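Local coordinates for glutamine amidotransferase type-2 domain-containing protein (Pseudomonas aeruginosa PAO1, PDB 1TE5) that probably acts as a class-II glutamine amidotransferase, hydrolysing glutamine and passing the released ammonia to an acceptor substrate, at the interface of chains A and B. Numbering follows the deposited sequence. Chains: chain A/B, conserved hypothetical protein.

Contact 1: the interface of chains A and B. Residues chain A 95-96, 120-122, 124, 130; chain B 97, 100-102.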
# COMPACT_ATOMS: atom_id res chain seq x y z
N ILE A 95 6.27 1.34 3.95
CA ILE A 95 6.80 0.66 2.77
C ILE A 95 7.59 1.61 1.87
O ILE A 95 7.27 2.79 1.76
CB ILE A 95 5.66 0.05 1.92
CG1 ILE A 95 4.75 -0.83 2.79
CG2 ILE A 95 6.23 -0.77 0.75
CD1 ILE A 95 3.63 -1.46 2.03
N ARG A 96 8.63 1.07 1.24
CA ARG A 96 9.48 1.84 0.32
C ARG A 96 10.30 0.86 -0.50
O ARG A 96 10.83 -0.11 0.05
CB ARG A 96 10.38 2.80 1.09
CG ARG A 96 10.39 4.20 0.49
CD ARG A 96 10.45 5.30 1.55
NE ARG A 96 9.22 5.25 2.33
CZ ARG A 96 8.68 6.29 2.95
NH1 ARG A 96 7.56 6.12 3.64
NH2 ARG A 96 9.23 7.49 2.88
N PHE A 120 18.12 10.38 0.29
CA PHE A 120 17.32 9.87 -0.83
C PHE A 120 15.86 9.68 -0.41
O PHE A 120 14.94 10.12 -1.10
CB PHE A 120 17.85 8.52 -1.31
CG PHE A 120 19.34 8.47 -1.54
CD1 PHE A 120 19.91 9.11 -2.64
CD2 PHE A 120 20.16 7.73 -0.67
CE1 PHE A 120 21.29 9.02 -2.88
CE2 PHE A 120 21.54 7.63 -0.89
CZ PHE A 120 22.11 8.28 -2.00
N TYR A 121 15.67 8.90 0.64
CA TYR A 121 14.35 8.61 1.18
C TYR A 121 13.99 9.65 2.23
O TYR A 121 14.81 10.02 3.07
CB TYR A 121 14.32 7.21 1.80
CG TYR A 121 14.62 6.09 0.83
CD1 TYR A 121 15.91 5.60 0.68
CD2 TYR A 121 13.60 5.50 0.09
CE1 TYR A 121 16.19 4.55 -0.20
CE2 TYR A 121 13.86 4.44 -0.79
CZ TYR A 121 15.16 3.98 -0.93
OH TYR A 121 15.44 2.94 -1.79
N ARG A 122 12.76 10.13 2.16
CA ARG A 122 12.28 11.12 3.12
C ARG A 122 10.94 10.66 3.69
O ARG A 122 10.14 10.04 3.00
CB ARG A 122 12.11 12.49 2.44
CG ARG A 122 13.38 13.04 1.81
CD ARG A 122 13.15 14.46 1.34
NE ARG A 122 14.29 15.00 0.60
CZ ARG A 122 15.46 15.32 1.13
NH1 ARG A 122 16.42 15.80 0.37
NH2 ARG A 122 15.67 15.16 2.43
N VAL A 124 7.13 10.73 4.95
CA VAL A 124 5.92 11.45 4.54
C VAL A 124 5.23 11.97 5.82
O VAL A 124 4.64 13.06 5.83
CB VAL A 124 4.97 10.51 3.76
CG1 VAL A 124 3.71 11.26 3.35
CG2 VAL A 124 5.69 9.95 2.54
N GLU A 130 9.44 6.38 11.07
CA GLU A 130 9.61 6.54 9.63
C GLU A 130 10.92 7.24 9.29
O GLU A 130 11.51 6.99 8.23
CB GLU A 130 8.43 7.31 9.04
CG GLU A 130 8.46 7.41 7.53
CD GLU A 130 7.22 8.06 6.97
OE1 GLU A 130 6.40 8.59 7.75
OE2 GLU A 130 7.07 8.03 5.72
N GLU B 97 7.46 6.85 -2.96
CA GLU B 97 7.62 8.17 -2.37
C GLU B 97 8.76 8.96 -3.01
O GLU B 97 9.85 8.43 -3.25
CB GLU B 97 7.82 8.10 -0.84
CG GLU B 97 9.24 7.78 -0.36
CD GLU B 97 10.11 9.00 -0.01
OE1 GLU B 97 9.73 10.16 -0.29
OE2 GLU B 97 11.19 8.79 0.55
N GLY B 100 9.22 13.05 0.09
CA GLY B 100 8.39 12.99 1.29
C GLY B 100 6.90 13.00 1.01
O GLY B 100 6.12 13.43 1.85
N ARG B 101 6.52 12.53 -0.17
CA ARG B 101 5.12 12.44 -0.59
C ARG B 101 4.94 11.11 -1.30
O ARG B 101 5.88 10.60 -1.92
CB ARG B 101 4.76 13.57 -1.57
CG ARG B 101 5.04 14.99 -1.09
CD ARG B 101 4.19 15.39 0.10
NE ARG B 101 2.75 15.21 -0.13
CZ ARG B 101 1.86 16.19 -0.19
NH1 ARG B 101 0.59 15.91 -0.40
NH2 ARG B 101 2.26 17.45 -0.05
N TYR B 102 3.76 10.51 -1.18
CA TYR B 102 3.48 9.25 -1.85
C TYR B 102 2.91 9.55 -3.24
O TYR B 102 1.90 10.24 -3.37
CB TYR B 102 2.51 8.37 -1.04
CG TYR B 102 3.10 7.75 0.21
CD1 TYR B 102 2.62 8.08 1.48
CD2 TYR B 102 4.14 6.82 0.13
CE1 TYR B 102 3.17 7.52 2.63
CE2 TYR B 102 4.70 6.26 1.28
CZ TYR B 102 4.21 6.62 2.52
OH TYR B 102 4.77 6.08 3.65
O HOH W 1 4.28 3.35 3.84
O HOH W 2 5.38 15.38 3.88
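A:Arg96 lies across B:Glu97 and meets B:Tyr102 tip-on, through NH1 and the phenol OH. This is one patch of a two-fold symmetric A/B interface, where strand 94-98 and the 120-124 loop of chain A meet strands 94-97 and 102-108 of chain B and the loop between them. From CB the arginine bends at chi2 and again at chi3, which curls it along the partner. A:Arg96 CG lies 3.9 Å from B:Glu97 CG, and CD packs against that same methylene. NE turns back to its own chain and donates to the carbonyl O of A:Ile95, from above the carbonyl plane. Past CZ the guanidinium divides its work. A:Arg96 NH1 hydrogen-bonds B:Tyr102 OH at 2.8 Å, with the guanidinium and ring planes 76° apart, and also forms a salt bridge to A:Glu130 OE2. NH2 makes a weak, long salt bridge to B:Glu97 OE2. A:Glu130 OE2 is held from the opposite face of its carboxylate by the backbone N of A:Val124, so this second-shell acid ties the arginine tip to the loop that touches chain B.

B:Glu97 has CG between its backbone N and carbonyl carbon (chi1 81°) and bends at chi2, bringing the carboxylate to the A:Arg122 backbone. A:Arg122 N donates to B:Glu97 OE2 at 2.6 Å, on the syn side. A:Arg122 O lies 2.9 Å from B:Glu97 OE2; two acceptors so close make a clash unless the acid carries a proton, and the placement is doubtful. OE1 accepts from B:Gly100 N within its own chain.

Beside this, A:Val124 lays CG2 over the face of B:Tyr102, 3.6 Å from the ring centroid. One water joins the phenol to A:Ile95 N; another bridges A:Val124 O and B:Gly100 O, lying 2.9 Å from the latter oxygen.

Contact 2: the interface of chains A and B. Residues chain A 42, 47, 67; chain B 50-53, 83, 88.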
# COMPACT_ATOMS: atom_id res chain seq x y z
N GLU A 42 2.63 -11.27 -1.45
CA GLU A 42 2.01 -12.19 -2.38
C GLU A 42 2.93 -12.24 -3.60
O GLU A 42 2.68 -11.68 -4.66
CB GLU A 42 0.67 -11.61 -2.82
CG GLU A 42 -0.44 -12.62 -3.02
CD GLU A 42 -1.82 -11.97 -2.97
OE1 GLU A 42 -2.31 -11.69 -1.85
OE2 GLU A 42 -2.41 -11.75 -4.05
N ARG A 47 0.72 -6.21 0.28
CA ARG A 47 -0.59 -5.66 0.61
C ARG A 47 -0.49 -4.95 1.95
O ARG A 47 0.14 -5.45 2.88
CB ARG A 47 -1.64 -6.76 0.68
CG ARG A 47 -1.91 -7.45 -0.63
CD ARG A 47 -3.13 -8.33 -0.52
NE ARG A 47 -3.37 -9.12 -1.73
CZ ARG A 47 -4.12 -8.73 -2.76
NH1 ARG A 47 -4.26 -9.54 -3.80
NH2 ARG A 47 -4.72 -7.55 -2.74
N PHE A 67 -10.52 -10.46 4.02
CA PHE A 67 -9.57 -10.90 3.00
C PHE A 67 -8.90 -12.23 3.36
O PHE A 67 -8.29 -12.35 4.42
CB PHE A 67 -8.49 -9.82 2.81
CG PHE A 67 -7.49 -10.13 1.72
CD1 PHE A 67 -7.72 -9.73 0.41
CD2 PHE A 67 -6.33 -10.85 1.99
CE1 PHE A 67 -6.81 -10.04 -0.61
CE2 PHE A 67 -5.42 -11.16 0.99
CZ PHE A 67 -5.66 -10.75 -0.31
N GLN B 50 -6.39 -3.76 -3.88
CA GLN B 50 -6.38 -4.48 -5.13
C GLN B 50 -7.23 -5.73 -4.99
O GLN B 50 -7.40 -6.24 -3.88
CB GLN B 50 -4.93 -4.77 -5.54
CG GLN B 50 -4.20 -3.49 -5.98
CD GLN B 50 -2.73 -3.48 -5.61
OE1 GLN B 50 -1.89 -3.12 -6.43
NE2 GLN B 50 -2.42 -3.84 -4.36
N ASP B 51 -7.82 -6.18 -6.09
CA ASP B 51 -8.69 -7.35 -6.06
C ASP B 51 -8.16 -8.53 -5.25
O ASP B 51 -6.97 -8.85 -5.29
CB ASP B 51 -9.08 -7.81 -7.48
CG ASP B 51 -7.95 -8.49 -8.22
OD1 ASP B 51 -7.03 -7.79 -8.71
OD2 ASP B 51 -8.01 -9.74 -8.35
N PRO B 52 -9.04 -9.12 -4.42
CA PRO B 52 -8.67 -10.27 -3.59
C PRO B 52 -8.32 -11.47 -4.47
O PRO B 52 -8.81 -11.58 -5.60
CB PRO B 52 -9.96 -10.53 -2.80
CG PRO B 52 -10.59 -9.16 -2.70
CD PRO B 52 -10.40 -8.65 -4.10
N LEU B 53 -7.47 -12.34 -3.95
CA LEU B 53 -7.08 -13.53 -4.69
C LEU B 53 -8.04 -14.68 -4.34
O LEU B 53 -7.61 -15.76 -3.89
CB LEU B 53 -5.62 -13.91 -4.37
CG LEU B 53 -4.76 -14.54 -5.49
CD1 LEU B 53 -3.31 -14.62 -5.02
CD2 LEU B 53 -5.28 -15.91 -5.91
N VAL B 83 -5.84 -10.69 -10.18
CA VAL B 83 -4.49 -10.67 -9.60
C VAL B 83 -3.82 -12.06 -9.69
O VAL B 83 -2.60 -12.18 -9.58
CB VAL B 83 -4.52 -10.14 -8.14
CG1 VAL B 83 -4.55 -11.29 -7.12
CG2 VAL B 83 -3.34 -9.23 -7.89
N LEU B 88 0.22 -9.78 -8.13
CA LEU B 88 0.09 -8.53 -7.38
C LEU B 88 1.11 -7.45 -7.77
O LEU B 88 0.77 -6.26 -7.80
CB LEU B 88 0.16 -8.82 -5.88
CG LEU B 88 -0.07 -7.63 -4.94
CD1 LEU B 88 -1.49 -7.11 -5.09
CD2 LEU B 88 0.18 -8.06 -3.51
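B:Leu88 fills the apolar centre, its CD2 methyl wedged against A:Arg47 CG at 3.6 Å and A:Glu42 CB at 3.7 Å. With CG anti to the backbone N (chi1 -175°), the leucine sends both methyls toward chain A. B:Leu88 CD1 sits over the centre of one face of the A:Arg47 guanidinium, 3.8 Å above its plane. The flat cation thus lies between the partner's methyl over its centre and, on the opposite face, the CZ tip of the tilted A:Phe67 ring at its rim.

That phenylalanine also touches chain B directly: A:Phe67 CE1 meets B:Pro52 CA at 3.5 Å, with CD1 and CE1 both near the proline CB. B:Leu53 crosses A:Glu42 obliquely and presses CD1 against the carboxylate, while CG1 of B:Val83 comes tip to tip with A:Arg47 at the guanidinium edge.

Farther out, A:Arg47 extends from CG to NE and grips A:Glu42 side-on within chain A. A:Arg47 NE donates to A:Glu42 OE1 at 2.8 Å, and NH1 donates to OE2 from the syn side. This pairing probably fixes the rotation of the guanidinium and offsets part of its charge.

Its remaining polar reach crosses to the partner backbone. A:Arg47 NH1 donates to B:Asp51 O and A:Arg47 NH2 to B:Gln50 O, both carbonyls, each at 3.2 Å; the second approaches from above the carbonyl plane. On the chain B side, B:Asp51 OD2 accepts the backbone N of B:Val83 through its syn lone pair, tying the 51-53 loop to helix 83-86.

The site is a patch of the two-fold interface, beside the short link joining strands 35-42 and 45-51 of chain A. That chain supplies the end of strand 35-42, the early part of strand 45-51 and the loop after helix 59-66; chain B supplies the end of strand 45-50, the following loop, helix 83-86 and the 3-10 helix 88-90.

About 23 Å separates the C-alpha centres of contact 1 and contact 2, two patches of one two-fold interface. They share no residue; contact 1 is built on the strands around 94-98 and 102-108 and on the loop leading toward helix 128-143, whereas contact 2 uses the 35-42 and 45-51 strands and the segments near 83-90. In each, an arginine of chain A is paired with a glutamate of its own chain before it reaches chain B. Because both patches recur with the chains exchanged, the pairing is anchored at separated points, consistent with a dimer, though the crystal assembly alone does not prove one in solution.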